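Local coordinates for protein 6-aminohexanoate-dimer hydrolase (Bacillus anthracis, PDB 4GB7) that probably hydrolyses the amide bond of 6-aminohexanoate dimers, as a putative serine hydrolase of the beta-lactamase superfamily, at residues K39-K44 and D50-W55; L153-R158 and P330-E335; A90-F95 and Y410-H415; V192-H197 and S248-S253. All coordinates share one frame; numbering follows the deposited sequence. Where two conformers were deposited one is given.

Contact 1: residues K39-K44 and D50-W55; sequences KNNVTK and DPYLRW
The loop 39-44 passes the first turn of helix 52-56 with Val42 and Tyr52 closest, their CA atoms 5.8 Å apart, and no hydrogen bond joins the two backbones. Side chains and loop backbone atoms make the contact, with Val42 placed to reach both Tyr52 and Trp55. Its CG2 branch does most of this work, lying 3.6 Å from CE3 of Trp55 and 4.0 Å from CB of Tyr52, near the plane of the tyrosine ring at its edge; CG1 also approaches Trp55. The indole swings out from the helix with CG opposite the backbone N (chi1 -172°), which brings its six-membered ring to the loop. There the backbone N of Lys39 sits over one face, 3.5 Å from CZ2 and displaced toward the rim. Lys39 CB packs beside the same ring, 3.7 Å from CH2, while its extended chain carries the ammonium group away.

In this part of the N-terminal segment a loop without regular structure folds back on the helix that follows it, outside the main sheets of the enzyme. Trp55 also stacks with His59, four residues further along. Asn41 meets Tyr52. Its OD1 lies in the plane of the phenol ring, at the edge, 3.7 Å from CD2, with amide and ring 80° apart. That oxygen already accepts a hydrogen bond from Ser38 N, and Asn41 ND2 binds Thr36 O. Pro51, preceded by a cis peptide bond, lays CD over one face of the Tyr52 ring.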
# COMPACT_ATOMS: atom_id res chain seq x y z
N LYS A 39 -10.32 -22.46 2.67
CA LYS A 39 -10.62 -22.06 4.03
C LYS A 39 -10.30 -23.15 5.07
O LYS A 39 -9.85 -22.84 6.16
CB LYS A 39 -12.06 -21.62 4.18
CG LYS A 39 -12.31 -20.85 5.45
CD LYS A 39 -13.78 -20.45 5.57
CE LYS A 39 -14.00 -19.51 6.75
NZ LYS A 39 -15.45 -19.41 7.10
N ASN A 40 -10.55 -24.42 4.71
CA ASN A 40 -10.29 -25.56 5.59
C ASN A 40 -8.82 -25.87 5.88
O ASN A 40 -8.52 -26.54 6.88
CB ASN A 40 -10.93 -26.82 5.00
CG ASN A 40 -12.43 -26.67 4.80
OD1 ASN A 40 -13.11 -25.97 5.56
ND2 ASN A 40 -12.95 -27.32 3.77
N ASN A 41 -7.92 -25.40 5.03
CA ASN A 41 -6.50 -25.68 5.23
C ASN A 41 -5.58 -24.51 5.41
O ASN A 41 -4.40 -24.70 5.70
CB ASN A 41 -5.95 -26.65 4.19
CG ASN A 41 -5.97 -26.11 2.78
OD1 ASN A 41 -5.87 -24.92 2.57
ND2 ASN A 41 -6.05 -27.01 1.78
N VAL A 42 -6.13 -23.30 5.30
CA VAL A 42 -5.36 -22.08 5.55
C VAL A 42 -5.47 -21.73 7.03
O VAL A 42 -6.58 -21.63 7.56
CB VAL A 42 -5.86 -20.92 4.66
CG1 VAL A 42 -5.20 -19.61 5.05
CG2 VAL A 42 -5.54 -21.22 3.20
N THR A 43 -4.32 -21.56 7.68
CA THR A 43 -4.27 -21.41 9.15
C THR A 43 -3.49 -20.14 9.50
O THR A 43 -2.83 -19.57 8.63
CB THR A 43 -3.58 -22.61 9.79
OG1 THR A 43 -2.17 -22.57 9.51
CG2 THR A 43 -4.17 -23.92 9.25
N LYS A 44 -3.57 -19.72 10.76
CA LYS A 44 -2.76 -18.59 11.21
C LYS A 44 -1.28 -18.88 11.07
O LYS A 44 -0.48 -17.96 10.97
CB LYS A 44 -3.05 -18.20 12.64
CG LYS A 44 -4.45 -17.69 12.87
CD LYS A 44 -4.58 -17.21 14.29
CE LYS A 44 -6.05 -16.88 14.56
NZ LYS A 44 -6.28 -16.23 15.86
N ASP A 50 3.39 -19.97 0.44
CA ASP A 50 2.92 -20.65 -0.74
C ASP A 50 2.56 -22.09 -0.35
O ASP A 50 3.35 -22.74 0.35
CB ASP A 50 4.00 -20.68 -1.84
CG ASP A 50 3.45 -21.17 -3.16
OD1 ASP A 50 2.60 -20.46 -3.77
OD2 ASP A 50 3.89 -22.26 -3.63
N PRO A 51 1.43 -22.62 -0.85
CA PRO A 51 0.45 -22.06 -1.80
C PRO A 51 -0.72 -21.34 -1.11
O PRO A 51 -1.56 -20.74 -1.79
CB PRO A 51 -0.10 -23.31 -2.47
CG PRO A 51 -0.11 -24.33 -1.39
CD PRO A 51 1.15 -24.06 -0.60
N TYR A 52 -0.74 -21.43 0.23
CA TYR A 52 -1.86 -20.91 1.04
C TYR A 52 -2.13 -19.45 0.76
O TYR A 52 -3.31 -19.04 0.69
CB TYR A 52 -1.64 -21.17 2.53
CG TYR A 52 -1.36 -22.65 2.76
CD1 TYR A 52 -0.07 -23.11 2.97
CD2 TYR A 52 -2.38 -23.59 2.67
CE1 TYR A 52 0.19 -24.47 3.10
CE2 TYR A 52 -2.13 -24.93 2.80
CZ TYR A 52 -0.85 -25.36 3.04
OH TYR A 52 -0.63 -26.70 3.14
N LEU A 53 -1.07 -18.68 0.56
CA LEU A 53 -1.19 -17.24 0.33
C LEU A 53 -2.02 -16.91 -0.93
O LEU A 53 -2.69 -15.91 -1.02
CB LEU A 53 0.21 -16.64 0.21
CG LEU A 53 0.35 -15.13 -0.04
CD1 LEU A 53 -0.19 -14.26 1.05
CD2 LEU A 53 1.81 -14.75 -0.36
N ARG A 54 -1.98 -17.76 -1.96
CA ARG A 54 -2.78 -17.47 -3.13
C ARG A 54 -4.28 -17.42 -2.82
O ARG A 54 -5.03 -16.72 -3.48
CB ARG A 54 -2.48 -18.51 -4.23
CG ARG A 54 -0.98 -18.60 -4.44
CD ARG A 54 -0.55 -18.66 -5.82
NE ARG A 54 -1.00 -17.50 -6.55
CZ ARG A 54 -0.88 -17.43 -7.86
NH1 ARG A 54 -0.43 -18.49 -8.51
NH2 ARG A 54 -1.37 -16.42 -8.52
N TRP A 55 -4.69 -18.16 -1.79
CA TRP A 55 -6.05 -18.11 -1.26
C TRP A 55 -6.22 -17.02 -0.25
O TRP A 55 -7.19 -16.21 -0.32
CB TRP A 55 -6.43 -19.44 -0.64
CG TRP A 55 -7.87 -19.49 -0.26
CD1 TRP A 55 -8.96 -19.88 -1.04
CD2 TRP A 55 -8.43 -19.11 1.01
NE1 TRP A 55 -10.13 -19.73 -0.35
CE2 TRP A 55 -9.89 -19.28 0.89
CE3 TRP A 55 -7.91 -18.65 2.22
CZ2 TRP A 55 -10.75 -19.04 1.95
CZ3 TRP A 55 -8.81 -18.39 3.27
CH2 TRP A 55 -10.19 -18.58 3.12

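Contact 2: residues L153-R158 and P330-E335; sequences LAEENR and PSSITE
Glu155 OE2 is held by two donors, the hydroxyl of Ser332 across the contact and the side-chain amide of Gln151, one turn earlier on its own helix. The bond from Ser332 OG is short, 2.5 Å to Glu155 OE2, and meets the carboxylate on its syn side, 17° out of the plane. Ser332 OG stands between its own backbone N and carbonyl carbon (chi1 70°), which turns it to the acid. The other oxygen has a different task: Glu155 OE1 accepts from a water at 2.7 Å, and that water in turn accepts from Ser332 N at 3.0 Å. One carboxylate therefore takes hold of both the side chain and, through water, the backbone N-H of a single serine. Glu155 OE1 also touches Pro330 CB at 3.4 Å.

The contact joins the C-terminal end of helix 143-155 to the start of helix 332-338 within the beta-lactamase-like domain. The carboxylate faces the beginning of the latter helix, whose dipole may favour its negative charge. Helix 143-155 closes with a Schellman motif: Asn157 has positive phi, and Arg158 N and Asn157 N bond back to Leu153 O and Ala154 O. Side-chain packing continues next to the bonds, where Ile333 rests on Ala148 and Gln151, and Pro330 on Ser152.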
# COMPACT_ATOMS: atom_id res chain seq x y z
N LEU A 153 -6.41 16.48 6.52
CA LEU A 153 -6.67 17.06 7.84
C LEU A 153 -5.76 18.22 8.17
O LEU A 153 -6.19 19.23 8.83
CB LEU A 153 -6.57 15.97 8.92
CG LEU A 153 -7.66 14.91 8.96
CD1 LEU A 153 -7.20 13.75 9.82
CD2 LEU A 153 -8.96 15.46 9.50
N ALA A 154 -4.51 18.12 7.72
CA ALA A 154 -3.51 19.18 7.97
C ALA A 154 -3.92 20.46 7.22
O ALA A 154 -3.98 21.59 7.80
CB ALA A 154 -2.12 18.72 7.60
N GLU A 155 -4.29 20.29 5.97
CA GLU A 155 -4.81 21.40 5.16
C GLU A 155 -6.18 22.00 5.61
O GLU A 155 -6.49 23.15 5.30
CB GLU A 155 -4.73 21.04 3.68
CG GLU A 155 -3.24 20.81 3.30
CD GLU A 155 -2.93 20.68 1.82
OE1 GLU A 155 -3.73 21.09 0.96
OE2 GLU A 155 -1.84 20.16 1.52
N GLU A 156 -6.96 21.23 6.36
CA GLU A 156 -8.24 21.67 6.96
C GLU A 156 -7.96 22.35 8.30
O GLU A 156 -8.88 22.79 8.95
CB GLU A 156 -9.20 20.48 7.19
CG GLU A 156 -9.68 19.72 5.92
CD GLU A 156 -10.35 18.35 6.22
OE1 GLU A 156 -10.68 18.11 7.40
OE2 GLU A 156 -10.56 17.51 5.27
N ASN A 157 -6.68 22.45 8.67
CA ASN A 157 -6.21 23.01 9.96
C ASN A 157 -6.68 22.28 11.22
O ASN A 157 -6.91 22.88 12.27
CB ASN A 157 -6.47 24.51 9.98
CG ASN A 157 -5.56 25.23 9.00
OD1 ASN A 157 -4.34 25.08 9.04
ND2 ASN A 157 -6.14 25.95 8.08
N ARG A 158 -6.87 20.98 11.09
CA ARG A 158 -7.31 20.13 12.20
C ARG A 158 -6.14 19.50 12.96
O ARG A 158 -6.28 19.08 14.15
CB ARG A 158 -8.26 19.04 11.69
CG ARG A 158 -9.54 19.69 11.16
CD ARG A 158 -10.62 18.70 10.89
NE ARG A 158 -11.13 18.16 12.15
CZ ARG A 158 -12.06 17.21 12.23
NH1 ARG A 158 -12.56 16.66 11.12
NH2 ARG A 158 -12.44 16.79 13.43
N PRO A 330 -6.04 16.86 -1.52
CA PRO A 330 -5.17 17.99 -1.77
C PRO A 330 -4.27 17.79 -3.00
O PRO A 330 -3.63 16.72 -3.17
CB PRO A 330 -4.35 18.09 -0.48
CG PRO A 330 -5.18 17.42 0.55
CD PRO A 330 -5.91 16.34 -0.16
N SER A 331 -4.20 18.84 -3.83
CA SER A 331 -3.29 18.82 -4.96
C SER A 331 -1.83 18.77 -4.48
O SER A 331 -0.94 18.37 -5.21
CB SER A 331 -3.54 20.04 -5.86
OG SER A 331 -3.27 21.22 -5.13
N SER A 332 -1.56 19.19 -3.26
CA SER A 332 -0.20 19.14 -2.72
C SER A 332 0.41 17.73 -2.68
O SER A 332 1.64 17.61 -2.70
CB SER A 332 -0.15 19.73 -1.31
OG SER A 332 -0.81 18.89 -0.38
N ILE A 333 -0.43 16.68 -2.60
CA ILE A 333 0.09 15.33 -2.42
C ILE A 333 1.00 15.02 -3.56
O ILE A 333 2.17 14.70 -3.38
CB ILE A 333 -1.01 14.23 -2.30
CG1 ILE A 333 -1.84 14.45 -1.04
CG2 ILE A 333 -0.38 12.82 -2.22
CD1 ILE A 333 -3.14 13.69 -0.95
N THR A 334 0.48 15.15 -4.76
CA THR A 334 1.28 14.82 -5.93
C THR A 334 2.33 15.91 -6.23
O THR A 334 3.45 15.59 -6.64
CB THR A 334 0.37 14.59 -7.16
OG1 THR A 334 -0.38 15.77 -7.42
CG2 THR A 334 -0.58 13.47 -6.86
N GLU A 335 1.99 17.19 -5.99
CA GLU A 335 2.90 18.29 -6.25
C GLU A 335 4.18 18.08 -5.44
O GLU A 335 5.30 18.18 -5.94
CB GLU A 335 2.29 19.65 -5.85
CG GLU A 335 3.16 20.83 -6.26
CD GLU A 335 2.59 22.21 -5.94
OE1 GLU A 335 1.84 22.35 -4.95
OE2 GLU A 335 2.93 23.16 -6.68
O HOH W 1 -3.16 21.17 -1.71

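Contact 3: residues A90-F95 and Y410-H415; sequences AVQRRF and YIDIAH
Gln92 and Asp412 meet through a single weak hydrogen bond, in which Gln92 NE2 donates to Asp412 OD2 at 3.4 Å with an N-H...O angle of 147°. The glutamine leaves strand 90-92 with CG opposite its carbonyl carbon (chi1 -62°) and runs out extended, and this puts the amide close to the helix though its CB does not point there. Asp412 rises from helix 402-417 with its CB directed toward the strand and CG likewise opposite the carbonyl carbon (chi1 -70°), and its side chain crosses that of Gln92 at about a right angle. The two flat groups nevertheless lie almost parallel.

Two waters reinforce the link. One donates to Ala90 O and, at 2.8 Å, to Asp412 OD2. The other accepts from Gln92 N and donates to Asp412 OD2 at 2.6 Å. The contact thus couples strand 90-92, paired antiparallel with strand 97-100, to the C-terminal helix, which packs on the five-stranded sheet, for example through Ile413 on Met387. Both Gln92 and Asp412 also touch a crystal neighbour, which may influence their conformations.

One carboxylate oxygen accepts from three donors, two of them waters, and since the direct bond is weak, water carries most of the polar link.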
# COMPACT_ATOMS: atom_id res chain seq x y z
N ALA A 90 6.93 -7.94 -25.26
CA ALA A 90 8.25 -8.49 -24.88
C ALA A 90 8.82 -7.70 -23.72
O ALA A 90 9.11 -6.51 -23.86
CB ALA A 90 9.22 -8.56 -26.02
N VAL A 91 8.90 -8.37 -22.58
CA VAL A 91 9.48 -7.83 -21.37
C VAL A 91 10.95 -8.22 -21.30
O VAL A 91 11.30 -9.40 -21.46
CB VAL A 91 8.77 -8.34 -20.09
CG1 VAL A 91 9.42 -7.77 -18.83
CG2 VAL A 91 7.26 -8.01 -20.16
N GLN A 92 11.81 -7.25 -21.05
CA GLN A 92 13.22 -7.58 -20.93
C GLN A 92 13.50 -8.09 -19.50
O GLN A 92 13.52 -7.30 -18.55
CB GLN A 92 14.12 -6.42 -21.31
CG GLN A 92 13.94 -6.01 -22.77
CD GLN A 92 14.78 -4.81 -23.16
OE1 GLN A 92 15.97 -4.95 -23.44
NE2 GLN A 92 14.15 -3.59 -23.17
N ARG A 93 13.75 -9.39 -19.34
CA ARG A 93 14.20 -9.88 -18.02
C ARG A 93 15.55 -9.15 -17.73
O ARG A 93 15.81 -8.63 -16.64
CB ARG A 93 14.52 -11.37 -18.04
CG ARG A 93 13.36 -12.27 -18.27
CD ARG A 93 13.79 -13.67 -17.92
NE ARG A 93 12.72 -14.59 -18.22
CZ ARG A 93 11.74 -14.90 -17.37
NH1 ARG A 93 11.70 -14.37 -16.14
NH2 ARG A 93 10.81 -15.76 -17.76
N ARG A 94 16.38 -9.09 -18.76
CA ARG A 94 17.59 -8.34 -18.81
C ARG A 94 17.83 -8.06 -20.33
O ARG A 94 17.11 -8.62 -21.22
CB ARG A 94 18.73 -9.09 -18.12
CG ARG A 94 19.25 -10.23 -18.94
CD ARG A 94 20.10 -11.19 -18.14
NE ARG A 94 20.48 -12.33 -18.97
CZ ARG A 94 20.97 -13.46 -18.48
NH1 ARG A 94 21.16 -13.59 -17.17
NH2 ARG A 94 21.28 -14.45 -19.29
N PHE A 95 18.82 -7.24 -20.66
CA PHE A 95 19.05 -6.93 -22.05
C PHE A 95 19.39 -8.22 -22.73
O PHE A 95 20.22 -8.99 -22.24
CB PHE A 95 20.18 -5.91 -22.28
CG PHE A 95 20.17 -5.39 -23.68
CD1 PHE A 95 19.28 -4.38 -24.03
CD2 PHE A 95 20.89 -6.04 -24.70
CE1 PHE A 95 19.16 -3.97 -25.33
CE2 PHE A 95 20.80 -5.61 -26.01
CZ PHE A 95 19.91 -4.57 -26.34
N TYR A 410 7.53 -1.52 -16.54
CA TYR A 410 6.54 -0.44 -16.52
C TYR A 410 6.96 0.74 -17.42
O TYR A 410 6.13 1.39 -18.06
CB TYR A 410 6.32 0.05 -15.12
CG TYR A 410 5.80 -0.95 -14.12
CD1 TYR A 410 5.14 -2.11 -14.48
CD2 TYR A 410 6.00 -0.75 -12.79
CE1 TYR A 410 4.71 -3.02 -13.52
CE2 TYR A 410 5.56 -1.62 -11.84
CZ TYR A 410 4.93 -2.79 -12.21
OH TYR A 410 4.50 -3.66 -11.20
N ILE A 411 8.25 1.03 -17.44
CA ILE A 411 8.81 2.03 -18.35
C ILE A 411 8.63 1.62 -19.81
O ILE A 411 8.16 2.41 -20.65
CB ILE A 411 10.29 2.34 -18.02
CG1 ILE A 411 10.46 2.86 -16.59
CG2 ILE A 411 10.81 3.36 -19.06
CD1 ILE A 411 11.89 3.02 -16.10
N ASP A 412 8.98 0.38 -20.15
CA ASP A 412 8.78 -0.09 -21.48
C ASP A 412 7.33 -0.10 -21.94
O ASP A 412 7.05 0.26 -23.10
CB ASP A 412 9.38 -1.47 -21.66
CG ASP A 412 10.92 -1.46 -21.63
OD1 ASP A 412 11.57 -0.39 -21.85
OD2 ASP A 412 11.46 -2.56 -21.41
N ILE A 413 6.42 -0.50 -21.06
CA ILE A 413 5.00 -0.41 -21.39
C ILE A 413 4.59 1.04 -21.68
O ILE A 413 3.92 1.31 -22.67
CB ILE A 413 4.08 -1.05 -20.31
CG1 ILE A 413 4.32 -2.54 -20.23
CG2 ILE A 413 2.60 -0.67 -20.60
CD1 ILE A 413 3.72 -3.19 -18.99
N ALA A 414 4.95 1.97 -20.80
CA ALA A 414 4.65 3.38 -21.02
C ALA A 414 5.16 3.85 -22.41
O ALA A 414 4.45 4.55 -23.14
CB ALA A 414 5.28 4.23 -19.91
N HIS A 415 6.40 3.55 -22.74
CA HIS A 415 6.97 4.06 -23.99
C HIS A 415 6.26 3.44 -25.19
O HIS A 415 6.09 4.07 -26.22
CB HIS A 415 8.46 3.76 -24.05
CG HIS A 415 9.26 4.56 -23.07
ND1 HIS A 415 10.58 4.37 -22.88
CD2 HIS A 415 8.87 5.55 -22.15
CE1 HIS A 415 11.01 5.25 -21.94
NE2 HIS A 415 9.96 5.94 -21.50
O HOH W 2 10.61 -4.29 -23.47
O HOH W 3 10.83 -4.68 -20.09

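Contact 4: residues V192-H197 and S248-S253; sequences VEYPTH and SYNNGS
Asn250 reaches from the start of helix 251-265 to Tyr194 and Val192; its CB points toward the strand segment, and contact begins at CG. With CG placed opposite the backbone N (chi1 -159°), the carboxamide carbon stands 3.6 Å from Tyr194 OH. Beyond CG the amide forks to two different surroundings. Its oxygen accepts twice: Tyr194 OH donates to Asn250 OD1 at 2.7 Å, tilted 25° from the carbonyl plane, and Gly252 N donates to the same atom at 2.8 Å, in the plane and on a lone pair. Asn250 is at the N-cap position of helix 251-265, and this second bond is its capping bond, so the tyrosine hydroxyl and the helix start share one acceptor. The ring comes from the opposite direction, edge toward OD1, its plane 62° from that of the amide. Tyr194 OH also lies 3.4 Å from Gly252 CA.

In the sequence, Asn250 is the middle residue of a Tyr-Asn-Asn that resembles the YxN element of the beta-lactamase superfamily. Flanking it, Tyr249 bonds to Ser140 and Asn251 to Lys143, the residues of a probable SxxK pair, so the cap is placed within the likely active-site framework. The nitrogen branch, ND2, faces strand 191-193. It comes within 3.3 Å of Val192 O, at an angle too poor for a hydrogen bond, and donates to a water at 2.9 Å; this water also accepts from Val192 N and bonds to Ser248 OG. Val192 CG1 lies over one face of the Tyr194 ring, and Phe177 packs against both residues.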
# COMPACT_ATOMS: atom_id res chain seq x y z
N VAL A 192 12.65 2.58 15.07
CA VAL A 192 12.07 1.85 16.16
C VAL A 192 12.25 0.35 15.95
O VAL A 192 12.16 -0.16 14.82
CB VAL A 192 10.55 2.16 16.25
CG1 VAL A 192 9.75 1.04 16.87
CG2 VAL A 192 10.30 3.50 16.97
N GLU A 193 12.49 -0.34 17.06
CA GLU A 193 12.52 -1.81 17.09
C GLU A 193 11.48 -2.29 18.13
O GLU A 193 11.16 -1.55 19.10
CB GLU A 193 13.94 -2.34 17.41
CG GLU A 193 14.42 -2.04 18.84
CD GLU A 193 15.80 -2.61 19.23
OE1 GLU A 193 16.30 -2.27 20.30
OE2 GLU A 193 16.37 -3.40 18.45
N TYR A 194 10.99 -3.50 17.93
CA TYR A 194 10.05 -4.12 18.81
C TYR A 194 10.67 -5.43 19.27
O TYR A 194 11.52 -6.01 18.56
CB TYR A 194 8.73 -4.48 18.08
CG TYR A 194 8.10 -3.33 17.28
CD1 TYR A 194 7.27 -2.40 17.88
CD2 TYR A 194 8.33 -3.18 15.94
CE1 TYR A 194 6.69 -1.39 17.15
CE2 TYR A 194 7.76 -2.18 15.20
CZ TYR A 194 6.94 -1.26 15.83
OH TYR A 194 6.34 -0.25 15.12
N PRO A 195 10.21 -5.93 20.42
CA PRO A 195 10.55 -7.30 20.77
C PRO A 195 10.05 -8.27 19.73
O PRO A 195 9.13 -7.97 18.99
CB PRO A 195 9.79 -7.54 22.09
CG PRO A 195 9.42 -6.19 22.61
CD PRO A 195 9.36 -5.27 21.44
N THR A 196 10.66 -9.44 19.66
CA THR A 196 10.13 -10.52 18.84
C THR A 196 9.08 -11.37 19.55
O THR A 196 8.26 -12.00 18.90
CB THR A 196 11.23 -11.47 18.34
OG1 THR A 196 11.81 -12.18 19.44
CG2 THR A 196 12.31 -10.72 17.56
N HIS A 197 9.09 -11.41 20.90
CA HIS A 197 8.21 -12.32 21.66
C HIS A 197 8.36 -13.76 21.21
O HIS A 197 7.43 -14.55 21.23
CB HIS A 197 6.75 -11.84 21.58
CG HIS A 197 6.59 -10.45 22.11
ND1 HIS A 197 6.71 -10.16 23.42
CD2 HIS A 197 6.37 -9.24 21.46
CE1 HIS A 197 6.60 -8.83 23.61
NE2 HIS A 197 6.36 -8.26 22.41
N SER A 248 13.75 4.98 8.03
CA SER A 248 13.58 3.64 8.59
C SER A 248 12.13 3.25 8.36
O SER A 248 11.23 3.77 9.03
CB SER A 248 13.89 3.62 10.09
OG SER A 248 13.79 2.30 10.59
N TYR A 249 11.91 2.35 7.39
CA TYR A 249 10.55 1.95 7.06
C TYR A 249 9.92 1.19 8.23
O TYR A 249 10.48 0.20 8.71
CB TYR A 249 10.59 1.07 5.84
CG TYR A 249 9.26 0.79 5.19
CD1 TYR A 249 8.67 1.70 4.32
CD2 TYR A 249 8.64 -0.41 5.38
CE1 TYR A 249 7.48 1.41 3.67
CE2 TYR A 249 7.44 -0.71 4.76
CZ TYR A 249 6.87 0.19 3.90
OH TYR A 249 5.71 -0.16 3.29
N ASN A 250 8.76 1.66 8.70
CA ASN A 250 8.10 1.01 9.81
C ASN A 250 6.57 1.14 9.73
O ASN A 250 6.03 2.24 9.74
CB ASN A 250 8.60 1.62 11.13
CG ASN A 250 8.38 0.71 12.33
OD1 ASN A 250 7.26 0.30 12.63
ND2 ASN A 250 9.50 0.41 13.04
N ASN A 251 5.88 0.00 9.73
CA ASN A 251 4.40 -0.04 9.81
C ASN A 251 3.86 0.82 10.94
O ASN A 251 2.80 1.43 10.82
CB ASN A 251 3.93 -1.46 10.08
CG ASN A 251 4.17 -2.40 8.92
OD1 ASN A 251 4.16 -2.01 7.76
ND2 ASN A 251 4.40 -3.66 9.25
N GLY A 252 4.54 0.81 12.07
CA GLY A 252 4.12 1.55 13.24
C GLY A 252 3.93 3.02 13.00
O GLY A 252 3.07 3.65 13.69
N SER A 253 4.72 3.60 12.10
CA SER A 253 4.56 5.02 11.81
C SER A 253 3.19 5.31 11.20
O SER A 253 2.47 6.21 11.62
CB SER A 253 5.68 5.54 10.89
OG SER A 253 6.96 5.44 11.53
O HOH W 4 11.76 2.04 12.36

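How the contacts relate
From the N terminus, contact 1 closes first, a short loop that binds the 39-44 segment to helix 52-56 and is finished before any other contact begins. The segment 90-95 then opens contact 3, which waits until 410-415 on helix 402-417 and so encloses most of the chain. Inside that span, contact 2 joins helices 143-155 and 332-338. Contact 4, which ties strand 191-193 to the start of helix 251-265, is nested within contact 2, so contacts 3, 2 and 4 lie one inside the other without crossing. Contacts 1 and 2 sit on opposite sides of the chain's centre, with centres about 40 Å apart, and none of the four touches another.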